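Local coordinates for protein halogenase (Chondromyces crocatus, PDB 3E1T) that acts as an FAD-dependent halogenase, probably chlorinating an aromatic group during the biosynthesis of chondrochloren, at residues F8-I13 and S20-F25. Sequence-based numbering, arbitrary orientation.
Sequences FDLIVI and STLASF
Leu22 meets both Leu10 and Val12, and this small apolar cluster fastens helix 17-27 to strand 10-13 in the FAD-binding domain, an example of how a Rossmann-type beta-alpha-beta unit buries its helix against the sheet through aliphatic side chains. All cross-segment contacts are of this one kind. CD2 of Leu10 lies 4.1 Å from CG of Leu22, at the fork of that side chain, while CG2 of Val12 reaches CD2 of Leu22 at 3.9 Å; in both pairs the side chains meet at a slant. With its CG trans to the backbone N (chi1 166°), Leu22 turns one methyl to each strand residue, CD1 to Leu10 and CD2 to Val12. The same CG2 of Val12 stands 4.4 Å from CB of Ala23, which has no more than a methyl here, consistent with the close backbones, Val12 CA to Ala23 CA 6.7 Å. Replacing Leu22 by an alanine takes away CG and both methyls, and would probably open a gap facing Leu10, Val12 and nearby Val165.

No hydrogen bond crosses between the segments; within the helix, Ser20 O accepts from Ser24 N and, at 2.8 Å, from Ser24 OG, the two donors arriving on opposite faces of its carbonyl plane. Ser24 OG also bonds to Ser121 OG of helix 110-123.

Strand and helix run nearly antiparallel, at 164°; the glycines of a sequence consistent with the GxGxxG motif run from the connecting turn into the helix, and Ile13 touches FAD. The interface thus depends on shape and on the exclusion of water from buried methyl groups.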
# COMPACT_ATOMS: atom_id res chain seq x y z
N PHE A 8 -25.88 -9.62 -10.51
CA PHE A 8 -24.56 -9.63 -11.14
C PHE A 8 -23.77 -10.89 -10.76
O PHE A 8 -24.22 -11.68 -9.93
CB PHE A 8 -23.79 -8.37 -10.75
CG PHE A 8 -24.41 -7.09 -11.25
CD1 PHE A 8 -24.05 -6.58 -12.49
CD2 PHE A 8 -25.34 -6.39 -10.49
CE1 PHE A 8 -24.61 -5.39 -12.97
CE2 PHE A 8 -25.91 -5.21 -10.95
CZ PHE A 8 -25.55 -4.71 -12.19
N ASP A 9 -22.62 -11.11 -11.38
CA ASP A 9 -21.75 -12.17 -10.89
C ASP A 9 -20.94 -11.62 -9.70
O ASP A 9 -20.66 -12.34 -8.75
CB ASP A 9 -20.83 -12.73 -11.99
CG ASP A 9 -21.60 -13.36 -13.16
OD1 ASP A 9 -21.49 -12.83 -14.28
OD2 ASP A 9 -22.30 -14.39 -12.95
N LEU A 10 -20.62 -10.32 -9.75
CA LEU A 10 -19.73 -9.69 -8.77
C LEU A 10 -20.09 -8.23 -8.57
O LEU A 10 -20.29 -7.51 -9.54
CB LEU A 10 -18.27 -9.78 -9.25
CG LEU A 10 -17.15 -8.98 -8.55
CD1 LEU A 10 -16.95 -9.48 -7.11
CD2 LEU A 10 -15.84 -9.09 -9.34
N ILE A 11 -20.14 -7.80 -7.31
CA ILE A 11 -20.21 -6.38 -6.99
C ILE A 11 -18.94 -5.96 -6.28
O ILE A 11 -18.58 -6.53 -5.24
CB ILE A 11 -21.43 -6.03 -6.11
CG1 ILE A 11 -22.73 -6.38 -6.84
CG2 ILE A 11 -21.39 -4.54 -5.73
CD1 ILE A 11 -23.92 -6.63 -5.93
N VAL A 12 -18.26 -4.95 -6.84
CA VAL A 12 -17.07 -4.38 -6.24
C VAL A 12 -17.40 -3.02 -5.64
O VAL A 12 -18.00 -2.17 -6.30
CB VAL A 12 -15.92 -4.28 -7.27
CG1 VAL A 12 -14.69 -3.61 -6.66
CG2 VAL A 12 -15.56 -5.68 -7.75
N ILE A 13 -17.02 -2.84 -4.38
CA ILE A 13 -17.21 -1.61 -3.65
C ILE A 13 -15.92 -0.78 -3.64
O ILE A 13 -14.99 -1.05 -2.85
CB ILE A 13 -17.59 -1.88 -2.17
CG1 ILE A 13 -18.62 -3.03 -2.07
CG2 ILE A 13 -18.00 -0.58 -1.49
CD1 ILE A 13 -18.96 -3.45 -0.64
N SER A 20 -10.95 -1.30 -9.34
CA SER A 20 -10.95 -1.28 -10.80
C SER A 20 -10.19 -2.47 -11.39
O SER A 20 -10.62 -3.05 -12.41
CB SER A 20 -10.38 0.03 -11.32
OG SER A 20 -9.04 0.18 -10.91
N THR A 21 -9.09 -2.86 -10.75
CA THR A 21 -8.26 -3.97 -11.22
C THR A 21 -9.00 -5.31 -11.15
O THR A 21 -8.97 -6.10 -12.12
CB THR A 21 -6.90 -4.05 -10.46
OG1 THR A 21 -6.13 -2.86 -10.72
CG2 THR A 21 -6.09 -5.25 -10.90
N LEU A 22 -9.62 -5.58 -10.01
CA LEU A 22 -10.45 -6.78 -9.83
C LEU A 22 -11.65 -6.79 -10.80
O LEU A 22 -11.89 -7.79 -11.46
CB LEU A 22 -10.96 -6.87 -8.39
CG LEU A 22 -12.10 -7.84 -8.10
CD1 LEU A 22 -11.78 -9.28 -8.49
CD2 LEU A 22 -12.46 -7.79 -6.65
N ALA A 23 -12.39 -5.69 -10.86
CA ALA A 23 -13.53 -5.59 -11.78
C ALA A 23 -13.11 -5.92 -13.21
O ALA A 23 -13.69 -6.79 -13.85
CB ALA A 23 -14.16 -4.21 -11.68
N SER A 24 -12.06 -5.25 -13.70
CA SER A 24 -11.54 -5.50 -15.05
C SER A 24 -11.23 -6.97 -15.31
O SER A 24 -11.63 -7.51 -16.34
CB SER A 24 -10.31 -4.65 -15.34
OG SER A 24 -10.60 -3.28 -15.22
N PHE A 25 -10.53 -7.61 -14.38
CA PHE A 25 -10.05 -9.00 -14.56
C PHE A 25 -11.17 -10.05 -14.62
O PHE A 25 -10.99 -11.12 -15.21
CB PHE A 25 -9.07 -9.39 -13.45
CG PHE A 25 -7.66 -8.89 -13.65
CD1 PHE A 25 -7.14 -8.69 -14.92
CD2 PHE A 25 -6.84 -8.66 -12.55
CE1 PHE A 25 -5.82 -8.24 -15.10
CE2 PHE A 25 -5.53 -8.21 -12.72
CZ PHE A 25 -5.02 -8.00 -13.99